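Local coordinates for flagellar hook associated protein type 3 FlgL (Legionella pneumophila subsp. pneumophila, PDB 5YTI) that probably acts as a structural protein of the bacterial flagellum, one of the junction proteins that join the hook to the filament, at residues 171-176 against 349-354; 73-78 against 133-138; 224-229 against 265-270; 237-242 against 248-253; 88-93 against 298-303. One frame throughout, in Å; residues are numbered along the deposited sequence.

Contact 1: residues 171-176 against 349-354; sequences LLVAVN and LNQLET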
# COMPACT_ATOMS: atom_id res chain seq x y z
N LEU A 171 14.33 -25.11 8.08
CA LEU A 171 13.79 -23.76 8.29
C LEU A 171 14.71 -22.68 7.72
O LEU A 171 15.86 -22.54 8.12
CB LEU A 171 13.52 -23.50 9.77
CG LEU A 171 12.77 -22.20 10.09
CD1 LEU A 171 11.41 -22.23 9.40
CD2 LEU A 171 12.65 -22.00 11.60
N LEU A 172 14.17 -21.93 6.77
CA LEU A 172 14.83 -20.74 6.26
C LEU A 172 14.15 -19.54 6.93
O LEU A 172 12.95 -19.55 7.18
CB LEU A 172 14.71 -20.68 4.73
CG LEU A 172 15.64 -21.53 3.85
CD1 LEU A 172 15.64 -22.98 4.33
CD2 LEU A 172 15.27 -21.45 2.36
N VAL A 173 14.94 -18.51 7.24
CA VAL A 173 14.44 -17.26 7.86
C VAL A 173 15.03 -16.03 7.14
O VAL A 173 16.21 -15.99 6.81
CB VAL A 173 14.88 -17.17 9.34
CG1 VAL A 173 14.60 -15.79 9.91
CG2 VAL A 173 14.19 -18.25 10.14
N ALA A 174 14.22 -15.00 6.90
CA ALA A 174 14.72 -13.82 6.17
C ALA A 174 15.50 -12.90 7.11
O ALA A 174 15.01 -12.58 8.18
CB ALA A 174 13.58 -13.07 5.52
N VAL A 175 16.70 -12.47 6.71
CA VAL A 175 17.53 -11.70 7.62
C VAL A 175 17.59 -10.24 7.27
O VAL A 175 18.42 -9.51 7.81
CB VAL A 175 18.97 -12.23 7.67
CG1 VAL A 175 18.97 -13.70 8.01
CG2 VAL A 175 19.68 -11.98 6.36
N ASN A 176 16.72 -9.80 6.38
CA ASN A 176 16.64 -8.39 6.02
C ASN A 176 15.28 -8.06 5.48
O ASN A 176 14.47 -8.94 5.21
CB ASN A 176 17.70 -8.02 4.96
CG ASN A 176 17.46 -8.69 3.62
OD1 ASN A 176 17.36 -9.90 3.52
ND2 ASN A 176 17.42 -7.89 2.59
N LEU A 349 12.26 -13.41 14.91
CA LEU A 349 13.03 -13.64 16.09
C LEU A 349 12.44 -14.79 16.90
O LEU A 349 13.18 -15.54 17.50
CB LEU A 349 13.08 -12.39 16.94
CG LEU A 349 13.80 -11.19 16.31
CD1 LEU A 349 13.54 -9.86 17.06
CD2 LEU A 349 15.29 -11.47 16.21
N ASN A 350 11.11 -14.92 16.95
CA ASN A 350 10.53 -16.02 17.73
C ASN A 350 10.79 -17.35 17.00
O ASN A 350 10.91 -18.40 17.65
CB ASN A 350 9.05 -15.80 18.07
CG ASN A 350 8.84 -14.87 19.27
OD1 ASN A 350 9.53 -14.97 20.29
ND2 ASN A 350 7.88 -13.96 19.16
N GLN A 351 10.90 -17.31 15.67
CA GLN A 351 11.33 -18.50 14.89
C GLN A 351 12.78 -18.89 15.22
O GLN A 351 13.13 -20.06 15.21
CB GLN A 351 11.15 -18.29 13.36
CG GLN A 351 9.74 -18.60 12.81
CD GLN A 351 9.67 -18.68 11.29
OE1 GLN A 351 10.09 -17.76 10.57
NE2 GLN A 351 9.13 -19.80 10.79
N LEU A 352 13.61 -17.89 15.53
CA LEU A 352 15.02 -18.09 15.84
C LEU A 352 15.23 -18.61 17.24
O LEU A 352 15.93 -19.61 17.42
CB LEU A 352 15.82 -16.81 15.66
CG LEU A 352 15.87 -16.26 14.22
CD1 LEU A 352 16.57 -14.90 14.17
CD2 LEU A 352 16.53 -17.25 13.28
N GLU A 353 14.64 -17.97 18.25
CA GLU A 353 14.74 -18.51 19.60
C GLU A 353 14.14 -19.94 19.62
O GLU A 353 14.56 -20.78 20.41
CB GLU A 353 14.16 -17.55 20.68
CG GLU A 353 14.91 -16.21 20.86
CD GLU A 353 16.38 -16.31 21.36
OE1 GLU A 353 16.83 -15.39 22.07
OE2 GLU A 353 17.14 -17.27 21.04
N THR A 354 13.22 -20.23 18.72
CA THR A 354 12.82 -21.63 18.48
C THR A 354 13.97 -22.51 17.99
O THR A 354 14.18 -23.61 18.50
CB THR A 354 11.66 -21.72 17.46
OG1 THR A 354 10.47 -22.08 18.16
CG2 THR A 354 11.93 -22.77 16.35
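Val-173 and Leu-352 meet where the small antiparallel hairpin of strands 164-168 and 171-174 lies on the long helix 316-374. One methyl of the leucine, CD2, touches the valine, at 4.0 Å from Val-173 CG2, and it lies almost as near to CG1, so it sits against the fork of the two branches. Leu-171, one strand repeat earlier and on the same face of the hairpin, meets the preceding helix residue, Gln-351. Its CD1 is 3.6 Å from Gln-351 NE2, a packing contact and not a hydrogen bond. The glutamine chain is extended beyond CG (chi2 -167°) and carries its amide to the strand, OE1 near Val-173 and NE2 near Leu-171, so that one long side chain touches both strand residues. The strand and helix axes are 9.4 Å apart and run at 142°, closer to antiparallel than to perpendicular. Further out, Leu-352 also touches Val-167 of the partner strand and Ala-69 of helix 49-96, so it sits where the hairpin and two long helices meet. Backbone bonding of Val-173 with Gln-165 fixes the strand in its hairpin, and beyond the apolar patch Ala-174 O is hydrogen-bonded by Arg-348 NH1.

Contact 2: residues 73-78 against 133-138; sequences LRLEEG and SYMFSG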
# COMPACT_ATOMS: atom_id res chain seq x y z
N LEU A 73 18.92 -8.71 12.67
CA LEU A 73 17.52 -8.37 12.86
C LEU A 73 17.28 -7.43 14.03
O LEU A 73 16.46 -6.53 13.94
CB LEU A 73 16.69 -9.65 13.04
CG LEU A 73 15.90 -10.17 11.84
CD1 LEU A 73 16.68 -10.17 10.53
CD2 LEU A 73 15.38 -11.56 12.16
N ARG A 74 17.97 -7.65 15.14
CA ARG A 74 17.87 -6.73 16.28
C ARG A 74 18.47 -5.34 15.98
O ARG A 74 17.92 -4.33 16.43
CB ARG A 74 18.51 -7.36 17.52
CG ARG A 74 17.64 -8.44 18.16
CD ARG A 74 18.15 -8.89 19.54
NE ARG A 74 17.84 -10.29 19.81
CZ ARG A 74 16.70 -10.74 20.35
NH1 ARG A 74 16.53 -12.06 20.52
NH2 ARG A 74 15.75 -9.90 20.72
N LEU A 75 19.57 -5.29 15.21
CA LEU A 75 20.12 -4.03 14.72
C LEU A 75 19.05 -3.30 13.88
O LEU A 75 18.83 -2.09 14.03
CB LEU A 75 21.38 -4.29 13.89
CG LEU A 75 22.53 -3.28 13.97
CD1 LEU A 75 23.02 -3.18 15.41
CD2 LEU A 75 23.68 -3.70 13.06
N GLU A 76 18.38 -4.06 13.01
CA GLU A 76 17.27 -3.58 12.18
C GLU A 76 16.01 -3.19 13.00
O GLU A 76 15.31 -2.28 12.64
CB GLU A 76 16.92 -4.63 11.12
CG GLU A 76 16.03 -4.11 10.00
CD GLU A 76 15.23 -5.18 9.27
OE1 GLU A 76 14.00 -5.01 9.16
OE2 GLU A 76 15.83 -6.17 8.79
N GLU A 77 15.72 -3.89 14.10
CA GLU A 77 14.58 -3.50 14.92
C GLU A 77 14.83 -2.07 15.38
O GLU A 77 13.92 -1.25 15.36
CB GLU A 77 14.38 -4.47 16.10
CG GLU A 77 13.30 -4.09 17.12
CD GLU A 77 11.89 -3.85 16.52
OE1 GLU A 77 11.40 -4.64 15.69
OE2 GLU A 77 11.23 -2.86 16.91
N GLY A 78 16.07 -1.76 15.74
CA GLY A 78 16.42 -0.46 16.35
C GLY A 78 16.41 0.73 15.41
O GLY A 78 16.14 1.86 15.83
N SER A 133 27.83 -2.58 4.22
CA SER A 133 26.85 -2.76 3.13
C SER A 133 25.45 -2.29 3.59
O SER A 133 25.14 -2.34 4.78
CB SER A 133 26.79 -4.23 2.70
OG SER A 133 26.52 -5.07 3.80
N TYR A 134 24.59 -1.85 2.69
CA TYR A 134 23.35 -1.18 3.11
C TYR A 134 22.29 -2.16 3.61
O TYR A 134 22.10 -3.19 3.00
CB TYR A 134 22.81 -0.34 1.97
CG TYR A 134 23.72 0.81 1.61
CD1 TYR A 134 23.72 1.98 2.37
CD2 TYR A 134 24.59 0.72 0.53
CE1 TYR A 134 24.57 3.03 2.05
CE2 TYR A 134 25.44 1.76 0.20
CZ TYR A 134 25.43 2.92 0.96
OH TYR A 134 26.28 3.95 0.62
N MSE A 135 21.58 -1.85 4.70
CA MSE A 135 20.60 -2.82 5.22
C MSE A 135 19.33 -2.90 4.42
O MSE A 135 18.70 -3.96 4.39
CB MSE A 135 20.26 -2.71 6.72
CG MSE A 135 19.74 -1.40 7.27
SE MSE A 135 19.00 -1.66 9.10
CE MSE A 135 20.58 -2.07 10.22
N PHE A 136 18.95 -1.84 3.73
CA PHE A 136 17.64 -1.83 3.09
C PHE A 136 17.72 -1.82 1.57
O PHE A 136 16.82 -1.37 0.88
CB PHE A 136 16.83 -0.63 3.56
CG PHE A 136 16.50 -0.66 5.02
CD1 PHE A 136 15.82 -1.73 5.57
CD2 PHE A 136 16.82 0.41 5.83
CE1 PHE A 136 15.49 -1.75 6.91
CE2 PHE A 136 16.49 0.39 7.18
CZ PHE A 136 15.83 -0.70 7.72
N SER A 137 18.81 -2.33 1.03
CA SER A 137 19.00 -2.28 -0.40
C SER A 137 18.67 -3.59 -1.10
O SER A 137 18.59 -3.63 -2.33
CB SER A 137 20.44 -1.92 -0.69
OG SER A 137 21.28 -2.75 0.08
N GLY A 138 18.47 -4.66 -0.34
CA GLY A 138 18.18 -5.97 -0.93
C GLY A 138 19.46 -6.66 -1.35
O GLY A 138 20.48 -6.45 -0.74
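Met-135 and Phe-136 carry an irregular segment, in the loop between helix 104-125 and strand 146-148, onto Glu-76 and Leu-75 of the long helix 49-96, within the flagellin N-terminal helical region. Before them, Tyr-134 packs on Lys-128 and Pro-145. Met-135, a selenomethionine, points at the helix; chi1 57° and an extended chi2 bring SE across Glu-76, 4.0 Å from Glu-76 CG. The bend at chi3 (68°) then turns CE over the backbone between Leu-75 and Glu-76, 4.4 Å from Leu-75 CB. Phe-136 follows, its CE1 3.9 Å from Glu-76 CG, so SE and the ring both rest against that one methylene. The ring has CG of Met-135 over one face, 3.6 Å above its plane, and meets Phe-183 edge-to-face. The extended Glu-76 chain brings OE1 close to Asp-177 OD1, a pairing of like charges that could raise the affinity of one carboxylate for a proton. Ser-137 closes the segment back on itself, its OG donating to Tyr-134 O at 3.1 Å from well above the carbonyl plane, 52° out of it.

Contact 3: residues 224-229 against 265-270; sequences YTMTFA and SAIGFN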
# COMPACT_ATOMS: atom_id res chain seq x y z
N TYR A 224 -12.73 10.77 -9.72
CA TYR A 224 -13.97 11.46 -9.42
C TYR A 224 -13.70 12.94 -9.34
O TYR A 224 -12.64 13.36 -8.96
CB TYR A 224 -14.56 10.96 -8.08
CG TYR A 224 -15.11 9.54 -8.13
CD1 TYR A 224 -16.37 9.29 -8.56
CD2 TYR A 224 -14.33 8.47 -7.72
CE1 TYR A 224 -16.87 8.00 -8.62
CE2 TYR A 224 -14.81 7.17 -7.76
CZ TYR A 224 -16.09 6.93 -8.21
OH TYR A 224 -16.60 5.63 -8.26
N THR A 225 -14.70 13.71 -9.70
CA THR A 225 -14.62 15.13 -9.57
C THR A 225 -15.87 15.60 -8.84
O THR A 225 -17.01 15.24 -9.20
CB THR A 225 -14.46 15.77 -10.96
OG1 THR A 225 -13.58 14.94 -11.75
CG2 THR A 225 -13.93 17.21 -10.83
N MSE A 226 -15.64 16.36 -7.79
CA MSE A 226 -16.70 16.91 -6.96
C MSE A 226 -16.76 18.38 -7.26
O MSE A 226 -15.76 19.11 -7.13
CB MSE A 226 -16.40 16.68 -5.48
CG MSE A 226 -17.54 17.11 -4.55
SE MSE A 226 -17.06 16.98 -2.64
CE MSE A 226 -18.13 15.35 -2.49
N THR A 227 -17.93 18.84 -7.65
CA THR A 227 -18.08 20.17 -8.17
C THR A 227 -19.27 20.77 -7.39
O THR A 227 -20.36 20.16 -7.32
CB THR A 227 -18.30 20.13 -9.73
OG1 THR A 227 -18.79 18.84 -10.12
CG2 THR A 227 -16.97 20.31 -10.52
N PHE A 228 -19.04 21.91 -6.74
CA PHE A 228 -20.12 22.65 -6.07
C PHE A 228 -20.76 23.68 -7.02
O PHE A 228 -20.07 24.50 -7.64
CB PHE A 228 -19.60 23.35 -4.79
CG PHE A 228 -18.96 22.41 -3.81
CD1 PHE A 228 -19.71 21.72 -2.91
CD2 PHE A 228 -17.61 22.17 -3.86
CE1 PHE A 228 -19.14 20.81 -2.06
CE2 PHE A 228 -17.02 21.26 -3.01
CZ PHE A 228 -17.79 20.57 -2.12
N ALA A 229 -22.08 23.64 -7.18
CA ALA A 229 -22.73 24.66 -8.00
C ALA A 229 -24.21 24.87 -7.62
O ALA A 229 -24.65 24.39 -6.56
CB ALA A 229 -22.55 24.35 -9.49
N SER A 265 -21.69 17.59 6.66
CA SER A 265 -22.58 16.45 6.35
C SER A 265 -21.88 15.41 5.47
O SER A 265 -21.05 15.75 4.60
CB SER A 265 -23.83 16.94 5.63
OG SER A 265 -24.93 16.06 5.85
N ALA A 266 -22.24 14.15 5.72
CA ALA A 266 -21.62 12.99 5.06
C ALA A 266 -22.18 12.75 3.64
O ALA A 266 -23.35 12.39 3.45
CB ALA A 266 -21.76 11.72 5.92
N ILE A 267 -21.29 12.97 2.67
CA ILE A 267 -21.54 12.75 1.26
C ILE A 267 -21.04 11.36 0.95
O ILE A 267 -19.92 11.00 1.27
CB ILE A 267 -20.73 13.71 0.40
CG1 ILE A 267 -20.89 15.14 0.92
CG2 ILE A 267 -21.21 13.60 -1.02
CD1 ILE A 267 -22.33 15.60 1.02
N GLY A 268 -21.89 10.55 0.32
CA GLY A 268 -21.52 9.18 0.03
C GLY A 268 -21.87 8.76 -1.39
O GLY A 268 -22.97 9.08 -1.91
N PHE A 269 -20.93 8.04 -1.98
CA PHE A 269 -21.10 7.45 -3.28
C PHE A 269 -20.19 6.24 -3.47
O PHE A 269 -19.12 6.12 -2.88
CB PHE A 269 -20.87 8.50 -4.39
CG PHE A 269 -19.51 9.15 -4.36
CD1 PHE A 269 -19.28 10.25 -3.56
CD2 PHE A 269 -18.47 8.67 -5.15
CE1 PHE A 269 -18.04 10.86 -3.55
CE2 PHE A 269 -17.20 9.24 -5.10
CZ PHE A 269 -16.99 10.34 -4.31
N ASN A 270 -20.64 5.36 -4.36
CA ASN A 270 -19.95 4.11 -4.69
C ASN A 270 -19.07 3.60 -3.56
O ASN A 270 -17.85 3.58 -3.65
CB ASN A 270 -19.13 4.30 -5.96
CG ASN A 270 -19.96 4.46 -7.18
OD1 ASN A 270 -21.16 4.17 -7.19
ND2 ASN A 270 -19.32 4.88 -8.26
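Tyr-224 and Asn-270 form the hydrogen bond of this contact, and it is nearly straight: Asn-270 ND2 lies 2.8 Å from Tyr-224 OH, with 174° at the hydrogen. The phenol oxygen lies essentially in the amide plane, as suits a donor N-H, and the amide reaches the tyrosine at its ring edge. The same hydroxyl is bonded to Val-220 O, so two partners grip a buried polar atom and limit swinging of the ring.

The aromatic interaction is an edge-to-face pair. Phe-269 presents its edge to one face of Tyr-224, with CE2 3.5 Å above the tyrosine plane, over the ring centre. Centroids stand 4.9 Å apart and the planes make 57°, a T-shaped pair tilted well away from perpendicular. Phe-269 CB already points at the opposite strand, and chi1 58° sets the ring against the tyrosine face.

Apolar contact continues along the strand with Met-226, a selenomethionine, whose CE comes to 3.8 Å from Ile-267 CG2. Alpha carbons nowhere approach as neighbours in one sheet would: Tyr-224 CA and Phe-269 CA are 10.2 Å apart, and no backbone bond links the segments. Strand 224-230 belongs to the five-stranded antiparallel sheet and strand 266-269 to the three-stranded one, so the two strands meet through side chains, consistent with the face-to-face packing of a beta sandwich.

Contact 4: residues 237-242 against 248-253; sequences VVMVSG and VIPPSG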
# COMPACT_ATOMS: atom_id res chain seq x y z
N VAL A 237 -25.16 23.35 -4.15
CA VAL A 237 -25.49 21.95 -4.38
C VAL A 237 -24.20 21.17 -4.71
O VAL A 237 -23.21 21.76 -5.13
CB VAL A 237 -26.59 21.85 -5.48
CG1 VAL A 237 -26.02 21.46 -6.84
CG2 VAL A 237 -27.72 20.90 -5.08
N VAL A 238 -24.22 19.86 -4.51
CA VAL A 238 -22.99 19.05 -4.59
C VAL A 238 -23.12 18.00 -5.67
O VAL A 238 -24.07 17.18 -5.65
CB VAL A 238 -22.71 18.32 -3.25
CG1 VAL A 238 -21.57 17.31 -3.36
CG2 VAL A 238 -22.39 19.32 -2.18
N MSE A 239 -22.16 18.00 -6.59
CA MSE A 239 -22.21 17.06 -7.70
C MSE A 239 -20.96 16.26 -7.76
O MSE A 239 -19.89 16.72 -7.40
CB MSE A 239 -22.46 17.83 -8.98
CG MSE A 239 -23.93 18.21 -8.93
SE MSE A 239 -24.45 19.27 -10.49
CE MSE A 239 -23.38 20.89 -10.13
N VAL A 240 -21.12 15.02 -8.19
CA VAL A 240 -19.99 14.14 -8.38
C VAL A 240 -20.16 13.31 -9.63
O VAL A 240 -21.24 12.74 -9.89
CB VAL A 240 -19.79 13.19 -7.16
CG1 VAL A 240 -18.77 12.10 -7.45
CG2 VAL A 240 -19.36 13.98 -5.94
N SER A 241 -19.10 13.25 -10.40
CA SER A 241 -19.09 12.40 -11.57
C SER A 241 -17.68 11.90 -11.69
O SER A 241 -16.83 12.24 -10.88
CB SER A 241 -19.48 13.21 -12.79
OG SER A 241 -18.44 14.13 -13.05
N GLY A 242 -17.41 11.10 -12.72
CA GLY A 242 -16.15 10.40 -12.79
C GLY A 242 -15.93 9.84 -14.16
O GLY A 242 -16.87 9.58 -14.89
N VAL A 248 -22.61 10.27 -10.99
CA VAL A 248 -23.08 9.41 -9.92
C VAL A 248 -23.99 10.18 -8.98
O VAL A 248 -25.04 9.66 -8.65
CB VAL A 248 -21.94 8.63 -9.19
CG1 VAL A 248 -21.79 7.22 -9.78
CG2 VAL A 248 -20.63 9.38 -9.28
N ILE A 249 -23.62 11.41 -8.60
CA ILE A 249 -24.51 12.29 -7.83
C ILE A 249 -24.73 13.55 -8.58
O ILE A 249 -23.85 14.40 -8.55
CB ILE A 249 -23.90 12.81 -6.49
CG1 ILE A 249 -23.58 11.67 -5.52
CG2 ILE A 249 -24.84 13.82 -5.81
CD1 ILE A 249 -23.84 12.05 -4.09
N PRO A 250 -25.87 13.70 -9.22
CA PRO A 250 -26.91 12.69 -9.32
C PRO A 250 -26.75 11.96 -10.63
O PRO A 250 -25.98 12.44 -11.47
CB PRO A 250 -28.20 13.51 -9.32
CG PRO A 250 -27.79 14.80 -9.95
CD PRO A 250 -26.34 15.04 -9.61
N PRO A 251 -27.45 10.83 -10.83
CA PRO A 251 -27.28 10.09 -12.10
C PRO A 251 -27.60 10.93 -13.34
O PRO A 251 -26.99 10.72 -14.39
CB PRO A 251 -28.27 8.92 -12.00
CG PRO A 251 -29.12 9.23 -10.79
CD PRO A 251 -28.31 10.11 -9.89
N SER A 252 -28.54 11.86 -13.20
CA SER A 252 -28.96 12.68 -14.33
C SER A 252 -27.94 13.79 -14.62
O SER A 252 -27.88 14.29 -15.74
CB SER A 252 -30.34 13.28 -14.07
OG SER A 252 -30.35 13.94 -12.83
N GLY A 253 -27.14 14.17 -13.64
CA GLY A 253 -26.19 15.27 -13.81
C GLY A 253 -26.82 16.66 -13.77
O GLY A 253 -26.11 17.66 -13.88
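Val-240 meets both Val-248 and Ile-249 at the apolar centre of this hairpin. Val-240 CG1 is 3.8 Å from Val-248 CG2, while Val-240 CB and Ile-249 CB stand 4.2 Å apart on the face they share. The CG2 branch of Ile-249, anti to its own backbone N, is directed along the neighbouring strand and packs at 3.5 Å from Val-238 O. Met-239, a selenomethionine, precedes Val-240, and its CG rests 4.0 Å from Pro-250 CD. The peptide bond before that proline is cis, turning the chain out of the strand just after the last pair.

Backbone bonds tie the two strands together at Val-240. Val-240 N donates to Ile-249 O at 2.8 Å, with 167° at the hydrogen and the donor in the carbonyl plane. In return Val-240 O accepts from two amides, Val-248 N and Ile-249 N, both at 3.0 Å and both tilted about 20° from the plane of the Val-240 carbonyl. Two residues facing one is a classic beta bulge. Beyond it, residues 250-253 form a type I turn, in which Gly-253 N bonds to Pro-250 O at 3.0 Å.

The bulged strand 246-249 is an outermost strand of the five-stranded sheet within this chain. Strand 236-242 is bonded on its other side to strand 224-230, where Val-240 packs on Tyr-224 and Met-226.

Contact 5: residues 88-93 against 298-303; sequences HRLREI and STVQRM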
# COMPACT_ATOMS: atom_id res chain seq x y z
N HIS A 88 6.54 9.75 14.79
CA HIS A 88 5.63 10.10 15.89
C HIS A 88 5.58 11.60 16.08
O HIS A 88 4.54 12.18 16.44
CB HIS A 88 6.03 9.41 17.21
CG HIS A 88 5.34 8.10 17.43
ND1 HIS A 88 5.92 7.06 18.12
CD2 HIS A 88 4.12 7.66 17.02
CE1 HIS A 88 5.08 6.03 18.15
NE2 HIS A 88 3.99 6.37 17.47
N ARG A 89 6.72 12.21 15.81
CA ARG A 89 6.94 13.62 15.95
C ARG A 89 6.39 14.28 14.70
O ARG A 89 5.65 15.26 14.81
CB ARG A 89 8.45 13.93 16.15
CG ARG A 89 8.86 15.41 16.21
CD ARG A 89 8.11 16.25 17.27
NE ARG A 89 8.33 17.69 17.05
CZ ARG A 89 7.44 18.65 17.33
NH1 ARG A 89 6.27 18.37 17.87
NH2 ARG A 89 7.73 19.92 17.06
N LEU A 90 6.70 13.74 13.52
CA LEU A 90 6.07 14.25 12.31
C LEU A 90 4.55 14.28 12.47
O LEU A 90 3.86 15.10 11.85
CB LEU A 90 6.48 13.43 11.09
CG LEU A 90 7.92 13.69 10.61
CD1 LEU A 90 8.43 12.54 9.77
CD2 LEU A 90 8.01 15.00 9.84
N ARG A 91 4.00 13.40 13.29
CA ARG A 91 2.56 13.36 13.45
C ARG A 91 2.11 14.47 14.39
O ARG A 91 1.07 15.09 14.18
CB ARG A 91 2.11 11.99 13.96
CG ARG A 91 0.74 12.06 14.55
CD ARG A 91 0.02 10.74 14.61
NE ARG A 91 -1.31 11.00 15.16
CZ ARG A 91 -2.33 10.18 15.05
NH1 ARG A 91 -2.17 9.00 14.44
NH2 ARG A 91 -3.50 10.51 15.56
N GLU A 92 2.88 14.71 15.45
CA GLU A 92 2.65 15.84 16.36
C GLU A 92 2.65 17.10 15.50
O GLU A 92 1.65 17.83 15.45
CB GLU A 92 3.72 15.95 17.46
CG GLU A 92 3.68 14.88 18.56
CD GLU A 92 4.73 15.05 19.66
OE1 GLU A 92 5.96 14.85 19.47
OE2 GLU A 92 4.29 15.33 20.78
N ILE A 93 3.74 17.32 14.78
CA ILE A 93 3.85 18.42 13.81
C ILE A 93 2.65 18.54 12.86
O ILE A 93 2.06 19.61 12.77
CB ILE A 93 5.15 18.35 12.95
CG1 ILE A 93 6.37 18.65 13.81
CG2 ILE A 93 5.10 19.34 11.80
CD1 ILE A 93 7.70 18.54 13.09
N SER A 298 8.22 11.60 0.08
CA SER A 298 7.39 12.65 -0.50
C SER A 298 6.26 13.07 0.47
O SER A 298 5.92 14.24 0.49
CB SER A 298 6.91 12.33 -1.93
OG SER A 298 5.84 11.42 -1.91
N THR A 299 5.72 12.18 1.30
CA THR A 299 4.74 12.58 2.33
C THR A 299 5.29 13.73 3.20
O THR A 299 4.61 14.73 3.47
CB THR A 299 4.29 11.42 3.26
OG1 THR A 299 3.38 10.55 2.60
CG2 THR A 299 3.57 11.97 4.48
N VAL A 300 6.53 13.59 3.63
CA VAL A 300 7.15 14.63 4.43
C VAL A 300 7.51 15.88 3.61
O VAL A 300 7.40 17.00 4.13
CB VAL A 300 8.41 14.12 5.15
CG1 VAL A 300 8.98 15.24 6.00
CG2 VAL A 300 8.09 12.91 6.03
N GLN A 301 7.94 15.68 2.36
CA GLN A 301 8.20 16.78 1.43
C GLN A 301 6.96 17.62 1.30
O GLN A 301 7.04 18.84 1.20
CB GLN A 301 8.58 16.27 0.04
CG GLN A 301 9.87 15.46 0.02
CD GLN A 301 10.47 15.34 -1.36
OE1 GLN A 301 11.48 15.98 -1.65
NE2 GLN A 301 9.85 14.51 -2.23
N ARG A 302 5.82 16.93 1.30
CA ARG A 302 4.51 17.53 1.19
C ARG A 302 4.07 18.25 2.45
O ARG A 302 3.35 19.25 2.37
CB ARG A 302 3.48 16.46 0.86
CG ARG A 302 3.43 16.01 -0.59
CD ARG A 302 1.98 15.83 -1.02
NE ARG A 302 1.49 14.46 -0.94
CZ ARG A 302 0.21 14.12 -0.82
NH1 ARG A 302 -0.09 12.83 -0.78
NH2 ARG A 302 -0.78 15.02 -0.71
N MSE A 303 4.45 17.75 3.63
CA MSE A 303 4.05 18.42 4.87
C MSE A 303 4.76 19.73 4.93
O MSE A 303 4.20 20.72 5.42
CB MSE A 303 4.37 17.62 6.11
CG MSE A 303 3.41 16.47 6.43
SE MSE A 303 4.38 15.43 7.81
CE MSE A 303 4.61 16.78 9.19
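Ile-93, which meets Met-303 across the contact, is held in its helix by a backbone bond from Ile-93 N to Arg-89 O at 2.8 Å, among the shortest polar bonds here; none crosses between the segments. Met-303 N bonds likewise to Thr-299 O at 3.0 Å. What joins the helices is apolar. The selenomethionine Met-303 extends toward helix 49-96 and bends at its last torsion (chi3 59°), which sets CE into the angle between two residues one helical turn apart. There it lies 3.9 Å from Leu-90 CD2 and 3.7 Å from Ile-93 CG2, meeting the isoleucine at about a right angle. Leu-90 spreads its two methyls over Val-300: Leu-90 CD1 is 3.8 Å from Val-300 CG2, and Leu-90 CD2 is 4.0 Å from Val-300 CG1, so each methyl has its own valine branch. The segment axes are 11.7 Å apart, a wide spacing that long side chains such as leucine and selenomethionine span, and their directions differ by 29°, so the two segments run roughly parallel. Within helix 49-96, the CG1 branch of Ile-93 lies over the centre of one face of the Arg-89 guanidinium, whose NH2 forms a salt bridge with Glu-113.

The surroundings make this part of a helical bundle. Leu-90 and Ile-93 also touch Leu-117 and Val-300 touches Leu-118, both of helix 104-125, while Met-303 rests on Leu-327 of helix 316-374. Arg-91, which takes no part in joining the two segments, packs on Phe-219 of the second subunit.

Contacts 1, 2 and 5 follow the helical rod, and contacts 3 and 4 lie in the beta domain. Contacts 1 and 2 touch directly: Leu-73 CD1 is 3.3 Å from Val-175 O, with centres about 15 Å apart. Contact 5 shares helix 49-96 with contact 2, their centres about 23 Å apart. Contacts 3 and 4, only about 7 Å between centres, are joined through neighbouring strands, with probable hydrogen bonds from Thr-225 N to Ser-241 O and from Thr-227 N to Met-239 O, each 2.9 Å. The beta pair lies across the chain's centre from contact 1, about 49 Å (contact 3) and 53 Å (contact 4) away between centres. Along the chain, both are nested inside the loops closed by contacts 1 and 5.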